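Local structure of glutathione-specific gamma-glutamylcyclotransferase (Saccharomyces cerevisiae S288c, 5HWK) at residues A[9-14]-A[156-161]; A[25-30]-A[95-100]; A[120-125]-A[160-165]. The protein catalyses the cleavage of glutathione, but not of other gamma-glutamyl peptides, into 5-oxo-L-proline and the dipeptide Cys-Gly. All coordinates share one frame; numbering follows the deposited sequence. Where two conformers were deposited one is given.

Contact 1: A[9-14]-A[156-161]; sequences WVLGYG and LLTSVY. With BEZ (benzoic acid), chain C.
L11 and V160 meet at the apolar centre, where V160 CG2 lies 3.9 Å from L11 CB and the two side chains cross obliquely. This methyl, anti to the backbone N of V160, is the branch that also reaches the edge of the Y13 ring at CE2, and it fills the angle between L11 and Y13. L11 also rests on T158, with CG 3.5 Å from OG1, a hydroxyl whose polar partner is V124 O. Further along, L156 lays CD2 over one face of the W9 indole in a CH-pi contact, 4.0 Å from the centroid of the five-membered ring, the two side chains crossing at about a right angle.

The backbones are joined at one bridge. S159 gives its N-H to W9 O and takes the N-H of L11 on its own O. Because the strands run in broadly the same direction but diverge by 50°, water takes over beyond the bridge: one links W9 N to L157 O, another links L11 O, Y161 N and O2 of the bound benzoic acid.

At the polar edge, Y13 OH donates to Y161 O at 2.6 Å, in the plane of that carbonyl. This bond fixes the phenol while its ring carries the ligand's O2 over one face. Y13 N grips O2 at 2.9 Å and G14 N binds O1 at 2.8 Å. The loop's N-H groups thus cradle a carboxyl group, consistent with the predicted role of residues V10 to G14 in binding substrate.

Contact 2: A[25-30]-A[95-100]; sequences THRIPA and VVYYIP
I28 and V96 exchange both backbone hydrogen bonds, N to O in each direction, within a pair of antiparallel strands whose axes lie 4.6 Å apart at 162°. T25 N extends the pairing by a bond to Y98 O.

R27 and Y97 carry the side-chain contact on one face of the sheet, lying side by side and pointing the same way. The arginine chain is extended from CG to NE, with CG anti to the backbone N (chi1 177°), and runs past the phenol with CG 3.4 Å from Y97 CE1. NE then donates to Y97 OH at 3.1 Å, close to the guanidinium plane. Both groups also reach the 15-18 helix: R27 NH2 binds I17 O and Y97 OH binds L16 O. An alanine at R27 would probably leave I17 O without its NH2 donor and the Y97 hydroxyl without NE, and open a gap beside the phenol.

The opposite face carries I28, V96, H26 and Y98. V96 CG1 packs on I28 CB at 3.9 Å, while H26 CD2 sits 3.7 Å from Y98 CB, the two rings being inclined at 73°. H26 ND1 is held by E137 of the 135-144 helix. T25 OG1 approaches the edge of the Y98 ring, 3.2 Å from CD2, and W9 meets that ring as well.

Strands 26-33 and 91-99, distant in sequence, are neighbouring antiparallel strands of the main, barrel-like sheet of the gamma-glutamylcyclotransferase fold.

Contact 3: A[120-125]-A[160-165]; sequences TLHEVE and VYIGTI. With BEZ (benzoic acid), chain C.
T120 and I162 exchange two backbone hydrogen bonds, as do H122 and V160, all four at 2.9 Å; between these hydrogen-bonded pairs L121 and Y161 form the non-hydrogen-bonded one.

Side-chain polar contacts gather around T120. H122 NE2 donates to T120 OG1 at 2.7 Å, tilted 24° from the imidazole plane, which fixes the rotation of the ring. T120 OG1 in turn donates to a water that also accepts the N-H of T164 and donates a hydrogen bond to I162 O.

Strands 119-129 and 154-163 are adjacent antiparallel members of the main sheet of the cyclotransferase fold, and Y161 lines the benzoic acid pocket.

Of the CH-pi and apolar contacts, L121, its CG anti to the backbone N (chi1 179°) and so turned to the tyrosine, places CD1 over the centre of the Y161 ring, 3.8 Å from its centroid and 12° off the normal, and its CB touches CE1 at the rim. The ring's hydroxyl is held by V107 O. Y161 CB also packs on the ligand, 3.6 Å from benzoic acid C3. H122 is met by I162 CB at CD2 and by T164 CG2, 3.6 Å from NE2, while V124 CG1 packs against V160 CG1 at 4.1 Å.

In the fold
From the N terminus, the first strand, 8-12, is joined by contact 1 to 154-163, closing a loop with 141 residues between its segments. Contact 2 is nested inside this loop, bringing 26-33 to 91-99 across 64 residues. Strand 91-99 also lies beside 8-12, with probable backbone bonds from V10 N to Y97 O and from G12 N to V95 O, so contacts 1 and 2 adjoin. Contact 3 opens after contact 2 has closed, brings 119-129 to 154-163 across 34 residues and ends on the same strand as contact 1, sharing V160 and Y161. Strand 119-129 also neighbours 26-33 in the sheet, so contact 1 completes a closed, barrel-like circuit of strands.

Contact 1: A[9-14]-A[156-161]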
loop_
_atom_site.group_PDB
_atom_site.type_symbol
_atom_site.label_atom_id
_atom_site.label_comp_id
_atom_site.label_asym_id
_atom_site.label_seq_id
_atom_site.Cartn_x
_atom_site.Cartn_y
_atom_site.Cartn_z
ATOM N N TRP A 9 -7.024 -8.930 -10.842
ATOM C CA TRP A 9 -7.185 -7.714 -10.070
ATOM C C TRP A 9 -5.870 -7.479 -9.363
ATOM O O TRP A 9 -5.316 -8.394 -8.781
ATOM C CB TRP A 9 -8.288 -7.900 -9.034
ATOM C CG TRP A 9 -9.665 -7.952 -9.734
ATOM C CD1 TRP A 9 -10.355 -9.070 -10.147
ATOM C CD2 TRP A 9 -10.491 -6.826 -10.095
ATOM N NE1 TRP A 9 -11.530 -8.694 -10.723
ATOM C CE2 TRP A 9 -11.654 -7.334 -10.697
ATOM C CE3 TRP A 9 -10.354 -5.444 -9.949
ATOM C CZ2 TRP A 9 -12.661 -6.511 -11.165
ATOM C CZ3 TRP A 9 -11.365 -4.630 -10.399
ATOM C CH2 TRP A 9 -12.510 -5.170 -10.995
ATOM N N VAL A 10 -5.377 -6.252 -9.468
ATOM C CA VAL A 10 -4.091 -5.875 -8.878
ATOM C C VAL A 10 -4.346 -4.765 -7.873
ATOM O O VAL A 10 -4.903 -3.728 -8.233
ATOM C CB VAL A 10 -3.132 -5.373 -9.972
ATOM C CG1 VAL A 10 -1.785 -4.886 -9.357
ATOM C CG2 VAL A 10 -2.884 -6.440 -11.003
ATOM N N LEU A 11 -3.859 -4.936 -6.636
ATOM C CA LEU A 11 -3.973 -3.890 -5.632
ATOM C C LEU A 11 -2.894 -2.854 -5.862
ATOM O O LEU A 11 -1.762 -3.197 -6.205
ATOM C CB LEU A 11 -3.702 -4.480 -4.252
ATOM C CG LEU A 11 -4.713 -5.429 -3.647
ATOM C CD1 LEU A 11 -4.217 -5.855 -2.246
ATOM C CD2 LEU A 11 -6.025 -4.722 -3.605
ATOM N N GLY A 12 -3.274 -1.592 -5.728
ATOM C CA GLY A 12 -2.273 -0.533 -5.657
ATOM C C GLY A 12 -2.362 0.204 -4.337
ATOM O O GLY A 12 -3.444 0.652 -3.941
ATOM N N TYR A 13 -1.223 0.349 -3.636
ATOM C CA TYR A 13 -1.183 1.045 -2.357
ATOM C C TYR A 13 -0.096 2.109 -2.340
ATOM O O TYR A 13 0.017 2.843 -1.356
ATOM C CB TYR A 13 -1.008 0.070 -1.169
ATOM C CG TYR A 13 0.267 -0.685 -1.254
ATOM C CD1 TYR A 13 1.423 -0.182 -0.686
ATOM C CD2 TYR A 13 0.329 -1.914 -1.871
ATOM C CE1 TYR A 13 2.591 -0.835 -0.773
ATOM C CE2 TYR A 13 1.519 -2.616 -1.927
ATOM C CZ TYR A 13 2.664 -2.070 -1.362
ATOM O OH TYR A 13 3.848 -2.763 -1.413
ATOM N N GLY A 14 0.712 2.196 -3.392
ATOM C CA GLY A 14 1.816 3.152 -3.487
ATOM C C GLY A 14 1.744 3.819 -4.836
ATOM O O GLY A 14 0.686 4.374 -5.172
ATOM N N LEU A 156 -12.069 -10.640 -2.658
ATOM C CA LEU A 156 -11.595 -10.589 -4.037
ATOM C C LEU A 156 -10.201 -11.209 -4.086
ATOM O O LEU A 156 -9.324 -10.816 -3.289
ATOM C CB LEU A 156 -11.569 -9.126 -4.524
ATOM C CG LEU A 156 -11.321 -8.898 -6.009
ATOM C CD1 LEU A 156 -12.492 -9.475 -6.842
ATOM C CD2 LEU A 156 -11.129 -7.405 -6.323
ATOM N N LEU A 157 -9.964 -12.142 -5.023
ATOM C CA LEU A 157 -8.612 -12.645 -5.303
ATOM C C LEU A 157 -7.824 -11.569 -6.069
ATOM O O LEU A 157 -8.253 -11.119 -7.146
ATOM C CB LEU A 157 -8.638 -13.969 -6.072
ATOM C CG LEU A 157 -7.258 -14.482 -6.498
ATOM C CD1 LEU A 157 -6.380 -14.804 -5.279
ATOM C CD2 LEU A 157 -7.341 -15.686 -7.424
ATOM N N THR A 158 -6.694 -11.134 -5.496
ATOM C CA THR A 158 -5.916 -10.024 -6.047
ATOM C C THR A 158 -4.433 -10.359 -6.023
ATOM O O THR A 158 -3.963 -11.140 -5.206
ATOM C CB THR A 158 -6.103 -8.715 -5.238
ATOM O OG1 THR A 158 -5.538 -8.853 -3.918
ATOM C CG2 THR A 158 -7.533 -8.309 -5.120
ATOM N N SER A 159 -3.695 -9.731 -6.925
ATOM C CA SER A 159 -2.244 -9.745 -6.906
ATOM C C SER A 159 -1.757 -8.440 -6.310
ATOM O O SER A 159 -2.400 -7.407 -6.461
ATOM C CB SER A 159 -1.692 -9.883 -8.328
ATOM O OG SER A 159 -1.977 -11.187 -8.833
ATOM N N VAL A 160 -0.654 -8.515 -5.578
ATOM C CA VAL A 160 -0.096 -7.317 -4.943
ATOM C C VAL A 160 1.405 -7.510 -4.850
ATOM O O VAL A 160 1.887 -8.604 -4.600
ATOM C CB VAL A 160 -0.769 -7.148 -3.552
ATOM C CG1 VAL A 160 -0.494 -8.359 -2.635
ATOM C CG2 VAL A 160 -0.337 -5.826 -2.855
ATOM N N TYR A 161 2.166 -6.411 -4.996
ATOM C CA TYR A 161 3.619 -6.432 -4.773
ATOM C C TYR A 161 3.917 -5.916 -3.384
ATOM O O TYR A 161 3.491 -4.815 -3.037
ATOM C CB TYR A 161 4.314 -5.533 -5.802
ATOM C CG TYR A 161 4.562 -6.167 -7.141
ATOM C CD1 TYR A 161 5.596 -7.098 -7.318
ATOM C CD2 TYR A 161 3.715 -5.912 -8.220
ATOM C CE1 TYR A 161 5.854 -7.665 -8.571
ATOM C CE2 TYR A 161 3.959 -6.478 -9.469
ATOM C CZ TYR A 161 5.001 -7.401 -9.621
ATOM O OH TYR A 161 5.309 -7.948 -10.840
HETATM C C BEZ C . 1.841 -0.328 -5.327
HETATM O O1 BEZ C . 1.412 0.751 -5.630
HETATM O O2 BEZ C . 1.039 -1.119 -4.819
HETATM C C1 BEZ C . 3.293 -0.660 -5.471
HETATM C C2 BEZ C . 3.749 -1.819 -4.875
HETATM C C3 BEZ C . 5.111 -2.139 -4.924
HETATM C C4 BEZ C . 5.991 -1.347 -5.643
HETATM C C5 BEZ C . 5.506 -0.212 -6.273
HETATM C C6 BEZ C . 4.169 0.162 -6.197
HETATM O O HOH W 1 -6.975 -11.533 -9.403
HETATM O O HOH W 2 0.861 -3.868 -5.640
#

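Contact 2: A[25-30]-A[95-100]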
loop_
_atom_site.group_PDB
_atom_site.type_symbol
_atom_site.label_atom_id
_atom_site.label_comp_id
_atom_site.label_asym_id
_atom_site.label_seq_id
_atom_site.Cartn_x
_atom_site.Cartn_y
_atom_site.Cartn_z
ATOM N N THR A 25 -8.888 -1.946 -17.107
ATOM C CA THR A 25 -10.251 -1.603 -17.519
ATOM C C THR A 25 -11.189 -1.256 -16.375
ATOM O O THR A 25 -12.328 -0.826 -16.646
ATOM C CB THR A 25 -10.897 -2.711 -18.351
ATOM O OG1 THR A 25 -10.944 -3.868 -17.541
ATOM C CG2 THR A 25 -10.095 -3.009 -19.617
ATOM N N HIS A 26 -10.763 -1.429 -15.124
ATOM C CA HIS A 26 -11.433 -0.891 -13.948
ATOM C C HIS A 26 -10.367 -0.356 -13.004
ATOM O O HIS A 26 -9.266 -0.933 -12.897
ATOM C CB HIS A 26 -12.189 -1.986 -13.173
ATOM C CG HIS A 26 -13.262 -2.658 -13.964
ATOM N ND1 HIS A 26 -14.564 -2.223 -13.966
ATOM C CD2 HIS A 26 -13.209 -3.717 -14.793
ATOM C CE1 HIS A 26 -15.286 -3.014 -14.744
ATOM N NE2 HIS A 26 -14.485 -3.926 -15.266
ATOM N N ARG A 27 -10.723 0.708 -12.282
ATOM C CA ARG A 27 -9.869 1.280 -11.229
ATOM C C ARG A 27 -10.834 1.671 -10.119
ATOM O O ARG A 27 -11.577 2.647 -10.263
ATOM C CB ARG A 27 -9.095 2.507 -11.728
ATOM C CG ARG A 27 -8.291 3.131 -10.651
ATOM C CD ARG A 27 -7.571 4.415 -11.148
ATOM N NE ARG A 27 -6.630 4.978 -10.175
ATOM C CZ ARG A 27 -6.981 5.861 -9.247
ATOM N NH1 ARG A 27 -8.247 6.260 -9.163
ATOM N NH2 ARG A 27 -6.046 6.367 -8.419
ATOM N N ILE A 28 -10.868 0.899 -9.046
ATOM C CA ILE A 28 -11.871 1.055 -7.995
ATOM C C ILE A 28 -11.173 1.547 -6.731
ATOM O O ILE A 28 -10.316 0.829 -6.201
ATOM C CB ILE A 28 -12.573 -0.282 -7.704
ATOM C CG1 ILE A 28 -13.252 -0.841 -8.966
ATOM C CG2 ILE A 28 -13.512 -0.118 -6.505
ATOM C CD1 ILE A 28 -13.878 -2.177 -8.739
ATOM N N PRO A 29 -11.518 2.732 -6.203
ATOM C CA PRO A 29 -10.962 3.166 -4.913
ATOM C C PRO A 29 -11.357 2.151 -3.861
ATOM O O PRO A 29 -12.473 1.632 -3.870
ATOM C CB PRO A 29 -11.660 4.506 -4.660
ATOM C CG PRO A 29 -12.174 4.941 -5.960
ATOM C CD PRO A 29 -12.483 3.712 -6.733
ATOM N N ALA A 30 -10.436 1.837 -2.964
ATOM C CA ALA A 30 -10.679 0.701 -2.090
ATOM C C ALA A 30 -10.170 0.958 -0.692
ATOM O O ALA A 30 -9.045 1.446 -0.506
ATOM C CB ALA A 30 -9.982 -0.563 -2.608
ATOM N N VAL A 95 -6.284 1.404 -4.174
ATOM C CA VAL A 95 -7.157 1.117 -5.307
ATOM C C VAL A 95 -6.994 -0.346 -5.680
ATOM O O VAL A 95 -6.085 -1.044 -5.231
ATOM C CB VAL A 95 -6.873 1.996 -6.555
ATOM C CG1 VAL A 95 -7.091 3.471 -6.268
ATOM C CG2 VAL A 95 -5.479 1.729 -7.122
ATOM N N VAL A 96 -7.883 -0.797 -6.546
ATOM C CA VAL A 96 -7.751 -2.093 -7.189
ATOM C C VAL A 96 -8.039 -1.924 -8.678
ATOM O O VAL A 96 -9.014 -1.261 -9.065
ATOM C CB VAL A 96 -8.556 -3.188 -6.473
ATOM C CG1 VAL A 96 -10.015 -3.016 -6.692
ATOM C CG2 VAL A 96 -8.094 -4.567 -6.945
ATOM N N TYR A 97 -7.152 -2.464 -9.505
ATOM C CA TYR A 97 -7.250 -2.384 -10.957
ATOM C C TYR A 97 -7.626 -3.738 -11.494
ATOM O O TYR A 97 -7.207 -4.759 -10.966
ATOM C CB TYR A 97 -5.856 -2.086 -11.538
ATOM C CG TYR A 97 -5.378 -0.692 -11.257
ATOM C CD1 TYR A 97 -5.870 0.374 -12.004
ATOM C CD2 TYR A 97 -4.451 -0.409 -10.239
ATOM C CE1 TYR A 97 -5.467 1.650 -11.773
ATOM C CE2 TYR A 97 -4.032 0.899 -9.992
ATOM C CZ TYR A 97 -4.539 1.907 -10.782
ATOM O OH TYR A 97 -4.152 3.200 -10.553
ATOM N N TYR A 98 -8.392 -3.750 -12.580
ATOM C CA TYR A 98 -8.588 -4.994 -13.317
ATOM C C TYR A 98 -7.799 -4.939 -14.609
ATOM O O TYR A 98 -7.891 -3.962 -15.371
ATOM C CB TYR A 98 -10.054 -5.198 -13.686
ATOM C CG TYR A 98 -10.316 -6.516 -14.428
ATOM C CD1 TYR A 98 -10.242 -7.739 -13.767
ATOM C CD2 TYR A 98 -10.556 -6.531 -15.800
ATOM C CE1 TYR A 98 -10.471 -8.929 -14.423
ATOM C CE2 TYR A 98 -10.822 -7.724 -16.465
ATOM C CZ TYR A 98 -10.773 -8.901 -15.768
ATOM O OH TYR A 98 -10.985 -10.104 -16.398
ATOM N N ILE A 99 -7.049 -5.994 -14.859
ATOM C CA ILE A 99 -6.235 -6.160 -16.058
ATOM C C ILE A 99 -6.843 -7.302 -16.858
ATOM O O ILE A 99 -6.879 -8.434 -16.370
ATOM C CB ILE A 99 -4.764 -6.461 -15.706
ATOM C CG1 ILE A 99 -4.209 -5.510 -14.622
ATOM C CG2 ILE A 99 -3.908 -6.519 -16.979
ATOM C CD1 ILE A 99 -4.242 -4.065 -14.985
ATOM N N PRO A 100 -7.317 -7.061 -18.072
ATOM C CA PRO A 100 -7.955 -8.144 -18.870
ATOM C C PRO A 100 -6.968 -9.243 -19.214
ATOM O O PRO A 100 -5.738 -9.044 -19.148
ATOM C CB PRO A 100 -8.443 -7.430 -20.138
ATOM C CG PRO A 100 -7.757 -6.070 -20.143
ATOM C CD PRO A 100 -7.341 -5.742 -18.728
#

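Contact 3: A[120-125]-A[160-165]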
loop_
_atom_site.group_PDB
_atom_site.type_symbol
_atom_site.label_atom_id
_atom_site.label_comp_id
_atom_site.label_asym_id
_atom_site.label_seq_id
_atom_site.Cartn_x
_atom_site.Cartn_y
_atom_site.Cartn_z
ATOM N N THR A 120 8.223 -8.559 -3.863
ATOM C CA THR A 120 7.774 -9.841 -4.425
ATOM C C THR A 120 6.284 -9.810 -4.696
ATOM O O THR A 120 5.518 -9.034 -4.093
ATOM C CB THR A 120 8.150 -10.999 -3.479
ATOM O OG1 THR A 120 7.679 -10.705 -2.149
ATOM C CG2 THR A 120 9.673 -11.211 -3.450
ATOM N N LEU A 121 5.882 -10.647 -5.650
ATOM C CA LEU A 121 4.509 -10.655 -6.119
ATOM C C LEU A 121 3.761 -11.733 -5.344
ATOM O O LEU A 121 4.235 -12.872 -5.256
ATOM C CB LEU A 121 4.518 -11.000 -7.597
ATOM C CG LEU A 121 3.153 -11.068 -8.255
ATOM C CD1 LEU A 121 2.397 -9.755 -8.173
ATOM C CD2 LEU A 121 3.354 -11.516 -9.703
ATOM N N HIS A 122 2.596 -11.365 -4.794
ATOM C CA HIS A 122 1.784 -12.262 -3.993
ATOM C C HIS A 122 0.355 -12.262 -4.505
ATOM O O HIS A 122 -0.136 -11.290 -5.054
ATOM C CB HIS A 122 1.781 -11.864 -2.546
ATOM C CG HIS A 122 3.145 -11.877 -1.942
ATOM N ND1 HIS A 122 3.609 -12.931 -1.189
ATOM C CD2 HIS A 122 4.170 -11.003 -2.046
ATOM C CE1 HIS A 122 4.845 -12.677 -0.800
ATOM N NE2 HIS A 122 5.213 -11.522 -1.322
ATOM N N GLU A 123 -0.314 -13.401 -4.351
ATOM C CA GLU A 123 -1.723 -13.492 -4.651
ATOM C C GLU A 123 -2.461 -13.728 -3.342
ATOM O O GLU A 123 -2.107 -14.655 -2.575
ATOM C CB GLU A 123 -1.973 -14.660 -5.609
ATOM C CG GLU A 123 -1.767 -14.339 -7.079
ATOM C CD GLU A 123 -0.350 -13.931 -7.460
ATOM O OE1 GLU A 123 0.627 -14.630 -7.094
ATOM O OE2 GLU A 123 -0.203 -12.882 -8.137
ATOM N N VAL A 124 -3.466 -12.900 -3.077
ATOM C CA VAL A 124 -4.146 -12.898 -1.796
ATOM C C VAL A 124 -5.623 -12.642 -2.008
ATOM O O VAL A 124 -6.014 -11.939 -2.930
ATOM C CB VAL A 124 -3.520 -11.924 -0.786
ATOM C CG1 VAL A 124 -3.663 -10.473 -1.257
ATOM C CG2 VAL A 124 -4.099 -12.163 0.599
ATOM N N GLU A 125 -6.444 -13.243 -1.163
ATOM C CA GLU A 125 -7.877 -12.956 -1.139
ATOM C C GLU A 125 -8.110 -11.829 -0.144
ATOM O O GLU A 125 -7.722 -11.950 1.022
ATOM C CB GLU A 125 -8.660 -14.196 -0.689
ATOM C CG GLU A 125 -8.863 -15.224 -1.792
ATOM C CD GLU A 125 -9.564 -16.500 -1.311
ATOM O OE1 GLU A 125 -9.591 -16.756 -0.102
ATOM O OE2 GLU A 125 -10.092 -17.257 -2.144
ATOM N N VAL A 160 -0.654 -8.515 -5.578
ATOM C CA VAL A 160 -0.096 -7.317 -4.943
ATOM C C VAL A 160 1.405 -7.510 -4.850
ATOM O O VAL A 160 1.887 -8.604 -4.600
ATOM C CB VAL A 160 -0.769 -7.148 -3.552
ATOM C CG1 VAL A 160 -0.494 -8.359 -2.635
ATOM C CG2 VAL A 160 -0.337 -5.826 -2.855
ATOM N N TYR A 161 2.166 -6.411 -4.996
ATOM C CA TYR A 161 3.619 -6.432 -4.773
ATOM C C TYR A 161 3.917 -5.916 -3.384
ATOM O O TYR A 161 3.491 -4.815 -3.037
ATOM C CB TYR A 161 4.314 -5.533 -5.802
ATOM C CG TYR A 161 4.562 -6.167 -7.141
ATOM C CD1 TYR A 161 5.596 -7.098 -7.318
ATOM C CD2 TYR A 161 3.715 -5.912 -8.220
ATOM C CE1 TYR A 161 5.854 -7.665 -8.571
ATOM C CE2 TYR A 161 3.959 -6.478 -9.469
ATOM C CZ TYR A 161 5.001 -7.401 -9.621
ATOM O OH TYR A 161 5.309 -7.948 -10.840
ATOM N N ILE A 162 4.686 -6.688 -2.618
ATOM C CA ILE A 162 4.954 -6.421 -1.214
ATOM C C ILE A 162 6.439 -6.546 -0.963
ATOM O O ILE A 162 7.073 -7.471 -1.471
ATOM C CB ILE A 162 4.228 -7.452 -0.306
ATOM C CG1 ILE A 162 2.719 -7.238 -0.451
ATOM C CG2 ILE A 162 4.705 -7.314 1.162
ATOM C CD1 ILE A 162 1.867 -8.149 0.394
ATOM N N GLY A 163 7.000 -5.628 -0.160
ATOM C CA GLY A 163 8.325 -5.858 0.438
ATOM C C GLY A 163 8.108 -6.574 1.739
ATOM O O GLY A 163 7.647 -5.959 2.690
ATOM N N THR A 164 8.329 -7.887 1.778
ATOM C CA THR A 164 8.007 -8.611 2.999
ATOM C C THR A 164 9.062 -8.319 4.081
ATOM O O THR A 164 10.163 -7.775 3.814
ATOM C CB THR A 164 8.004 -10.116 2.767
ATOM O OG1 THR A 164 9.345 -10.505 2.491
ATOM C CG2 THR A 164 7.079 -10.535 1.609
ATOM N N ILE A 165 8.744 -8.759 5.308
ATOM C CA ILE A 165 9.634 -8.521 6.438
ATOM C C ILE A 165 11.030 -9.119 6.267
ATOM O O ILE A 165 11.997 -8.611 6.862
ATOM C CB ILE A 165 8.964 -8.866 7.779
ATOM C CG1 ILE A 165 8.841 -10.390 7.929
ATOM C CG2 ILE A 165 7.610 -8.153 7.896
ATOM C CD1 ILE A 165 8.176 -10.859 9.230
HETATM C C BEZ C . 1.841 -0.328 -5.327
HETATM O O1 BEZ C . 1.412 0.751 -5.630
HETATM O O2 BEZ C . 1.039 -1.119 -4.819
HETATM C C1 BEZ C . 3.293 -0.660 -5.471
HETATM C C2 BEZ C . 3.749 -1.819 -4.875
HETATM C C3 BEZ C . 5.111 -2.139 -4.924
HETATM C C4 BEZ C . 5.991 -1.347 -5.643
HETATM C C5 BEZ C . 5.506 -0.212 -6.273
HETATM C C6 BEZ C . 4.169 0.162 -6.197
HETATM O O HOH W 3 9.534 -9.209 -0.508
#